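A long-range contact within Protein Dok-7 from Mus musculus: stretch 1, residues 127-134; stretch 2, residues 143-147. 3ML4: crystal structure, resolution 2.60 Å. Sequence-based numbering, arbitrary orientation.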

ATOM      1  N   LYS B 127      23.248   7.388 -20.048  1.00 31.10           N
ATOM      2  CA  LYS B 127      22.749   6.082 -20.495  1.00 31.53           C
ATOM      3  C   LYS B 127      21.336   6.177 -21.092  1.00 31.40           C
ATOM      4  O   LYS B 127      20.941   5.333 -21.892  1.00 31.42           O
ATOM      5  N   LEU B 128      20.585   7.202 -20.688  1.00 31.33           N
ATOM      6  CA  LEU B 128      19.200   7.397 -21.129  1.00 31.15           C
ATOM      7  C   LEU B 128      19.117   7.924 -22.555  1.00 31.32           C
ATOM      8  O   LEU B 128      19.897   8.790 -22.960  1.00 31.59           O
ATOM      9  N   GLU B 129      18.156   7.399 -23.307  1.00 31.20           N
ATOM     10  CA  GLU B 129      17.827   7.922 -24.618  1.00 31.00           C
ATOM     11  C   GLU B 129      17.323   9.352 -24.486  1.00 30.90           C
ATOM     12  O   GLU B 129      16.523   9.662 -23.602  1.00 30.94           O
ATOM     13  N   SER B 130      17.795  10.220 -25.368  1.00 30.83           N
ATOM     14  CA  SER B 130      17.377  11.617 -25.368  1.00 30.73           C
ATOM     15  C   SER B 130      16.058  11.834 -26.120  1.00 30.59           C
ATOM     16  O   SER B 130      15.600  10.951 -26.853  1.00 30.54           O
ATOM     17  N   GLY B 131      15.458  13.010 -25.919  1.00 30.49           N
ATOM     18  CA  GLY B 131      14.233  13.418 -26.612  1.00 30.27           C
ATOM     19  C   GLY B 131      13.025  13.487 -25.692  1.00 30.38           C
ATOM     20  O   GLY B 131      13.140  13.185 -24.501  1.00 30.37           O
ATOM     21  N   PRO B 132      11.849  13.873 -26.239  1.00 30.29           N
ATOM     22  CA  PRO B 132      10.612  13.914 -25.453  1.00 30.19           C
ATOM     23  C   PRO B 132      10.345  12.610 -24.700  1.00 29.99           C
ATOM     24  O   PRO B 132      10.590  11.515 -25.222  1.00 30.16           O
ATOM     25  N   ALA B 133       9.863  12.745 -23.472  1.00 29.49           N
ATOM     26  CA  ALA B 133       9.543  11.613 -22.613  1.00 29.05           C
ATOM     27  C   ALA B 133       8.634  12.118 -21.520  1.00 28.76           C
ATOM     28  O   ALA B 133       8.418  13.320 -21.394  1.00 28.65           O
ATOM     29  N   THR B 134       8.101  11.207 -20.719  1.00 28.64           N
ATOM     30  CA  THR B 134       7.281  11.618 -19.588  1.00 28.74           C
ATOM     31  C   THR B 134       7.827  11.032 -18.292  1.00 28.06           C
ATOM     32  O   THR B 134       8.044   9.828 -18.195  1.00 28.36           O
ATOM     33  N   VAL B 143      10.168   6.800 -12.551  1.00 25.78           N
ATOM     34  CA  VAL B 143      10.253   6.150 -13.842  1.00 25.56           C
ATOM     35  C   VAL B 143      10.262   7.191 -14.958  1.00 25.57           C
ATOM     36  O   VAL B 143       9.615   8.234 -14.858  1.00 25.47           O
ATOM     37  N   LEU B 144      11.025   6.910 -16.005  1.00 25.79           N
ATOM     38  CA  LEU B 144      10.916   7.648 -17.254  1.00 26.30           C
ATOM     39  C   LEU B 144      10.261   6.757 -18.298  1.00 26.34           C
ATOM     40  O   LEU B 144      10.562   5.568 -18.371  1.00 26.38           O
ATOM     41  N   ALA B 145       9.363   7.326 -19.095  1.00 26.69           N
ATOM     42  CA  ALA B 145       8.610   6.541 -20.078  1.00 27.15           C
ATOM     43  C   ALA B 145       8.527   7.213 -21.442  1.00 27.43           C
ATOM     44  O   ALA B 145       8.403   8.434 -21.540  1.00 27.52           O
ATOM     45  N   ARG B 146       8.584   6.388 -22.485  1.00 28.04           N
ATOM     46  CA  ARG B 146       8.645   6.839 -23.872  1.00 28.56           C
ATOM     47  C   ARG B 146       7.731   6.030 -24.764  1.00 28.62           C
ATOM     48  O   ARG B 146       7.395   4.881 -24.455  1.00 28.30           O
ATOM     49  N   ASP B 147       7.388   6.637 -25.899  1.00 28.82           N
ATOM     50  CA  ASP B 147       6.685   5.982 -27.006  1.00 29.20           C
ATOM     51  C   ASP B 147       5.232   5.627 -26.702  1.00 29.44           C
ATOM     52  O   ASP B 147       4.735   5.814 -25.587  1.00 29.60           O
TER

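Two backbone hydrogen bonds set the register: Thr134 N to Ala145 O at 2.9 Å and Ala145 N to Thr134 O at 3.0 Å, an antiparallel pair whose side chains share one face. There Thr134, with chi1 t (167°), lays CG2 4.1 Å from Ala145 CB.

Leu144 leaves its strand sideways, yet its end reaches stretch 1. Its chi1 of -95° lies between wells, and with chi2 t the fork offers CD1 to Leu128 CD1 at 3.7 Å and CD2 to Ala133 CB at 4.1 Å. Leu128, in the common m,t rotamer, points toward it.

Arg146 covers the most ground. It too starts sideways; its off-well chi1 (-99°) sets CG 4.0 Å from Ala133 CB, chi2 t then extends the chain, and chi3 p (83°) turns it before the guanidinium. Glu129, pointing toward stretch 2 with chi1 and chi2 both t, brings its carboxylate over one guanidinium face. Its OE1 lies 3.2 Å from Arg146 NE, a salt bridge of charge alone, since no N-H points at the oxygen. Asp147 OD1 adds a second salt bridge to Arg146 NE, with a weak hydrogen bond at 3.3 Å. Arg146 NH1 donates to water 1 at 2.8 Å, and that water lies 3.1 Å from both Glu129 O and Gly131 O, placed to donate to either, though it has more acceptors in reach than protons, linking the arginine to the backbone of stretch 1.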

ATOM      1  CB  LYS B 127      22.734   5.086 -19.322  1.00 31.92           C
ATOM      2  CG  LYS B 127      23.595   3.815 -19.475  1.00 33.14           C
ATOM      3  CD  LYS B 127      24.976   3.931 -18.819  1.00 34.65           C
ATOM      4  CE  LYS B 127      26.059   4.284 -19.844  1.00 35.52           C
ATOM      5  NZ  LYS B 127      27.350   4.704 -19.208  1.00 35.80           N
ATOM      6  CB  LEU B 128      18.462   8.378 -20.207  1.00 31.08           C
ATOM      7  CG  LEU B 128      18.331   8.153 -18.697  1.00 30.53           C
ATOM      8  CD1 LEU B 128      17.799   9.412 -18.046  1.00 29.95           C
ATOM      9  CD2 LEU B 128      17.430   6.972 -18.374  1.00 30.60           C
ATOM     10  CB  GLU B 129      16.758   7.050 -25.271  1.00 30.99           C
ATOM     11  CG  GLU B 129      16.536   7.343 -26.747  1.00 31.06           C
ATOM     12  CD  GLU B 129      15.362   6.576 -27.338  1.00 31.00           C
ATOM     13  OE1 GLU B 129      14.707   5.792 -26.611  1.00 29.66           O
ATOM     14  OE2 GLU B 129      15.098   6.763 -28.547  1.00 31.37           O
ATOM     15  CB  SER B 130      18.485  12.498 -25.956  1.00 30.79           C
ATOM     16  OG  SER B 130      18.777  12.141 -27.293  1.00 30.76           O
ATOM     17  CB  PRO B 132       9.534  14.147 -26.513  1.00 30.15           C
ATOM     18  CG  PRO B 132      10.242  14.903 -27.581  1.00 30.34           C
ATOM     19  CD  PRO B 132      11.616  14.298 -27.632  1.00 30.29           C
ATOM     20  CB  ALA B 133      10.800  11.038 -22.009  1.00 28.93           C
ATOM     21  CB  THR B 134       5.779  11.292 -19.814  1.00 28.57           C
ATOM     22  OG1 THR B 134       5.065  11.425 -18.583  1.00 29.92           O
ATOM     23  CG2 THR B 134       5.605   9.881 -20.333  1.00 30.00           C
ATOM     24  CB  VAL B 143       9.093   5.118 -14.000  1.00 25.42           C
ATOM     25  CG1 VAL B 143       8.551   5.046 -15.421  1.00 24.82           C
ATOM     26  CG2 VAL B 143       9.541   3.755 -13.524  1.00 25.48           C
ATOM     27  CB  LEU B 144      12.291   8.149 -17.724  1.00 26.12           C
ATOM     28  CG  LEU B 144      12.647   9.583 -17.317  1.00 26.36           C
ATOM     29  CD1 LEU B 144      14.132   9.867 -17.494  1.00 27.75           C
ATOM     30  CD2 LEU B 144      11.819  10.606 -18.093  1.00 25.87           C
ATOM     31  CB  ALA B 145       7.212   6.210 -19.550  1.00 26.93           C
ATOM     32  CB  ARG B 146      10.051   6.638 -24.426  1.00 28.77           C
ATOM     33  CG  ARG B 146      10.924   7.846 -24.428  1.00 30.20           C
ATOM     34  CD  ARG B 146      12.227   7.524 -25.137  1.00 31.97           C
ATOM     35  NE  ARG B 146      12.093   7.632 -26.585  1.00 33.54           N
ATOM     36  CZ  ARG B 146      12.336   8.739 -27.277  1.00 34.11           C
ATOM     37  NH1 ARG B 146      12.730   9.844 -26.655  1.00 34.93           N
ATOM     38  NH2 ARG B 146      12.183   8.740 -28.592  1.00 34.01           N
ATOM     39  CB  ASP B 147       7.434   4.731 -27.513  1.00 29.10           C
ATOM     40  CG  ASP B 147       8.939   4.939 -27.641  1.00 29.24           C
ATOM     41  OD1 ASP B 147       9.389   6.097 -27.775  1.00 30.11           O
ATOM     42  OD2 ASP B 147       9.677   3.928 -27.610  1.00 29.59           O
TER
HETATM   43  O   HOH W   1      13.446  10.130 -23.977  1.00 24.96           O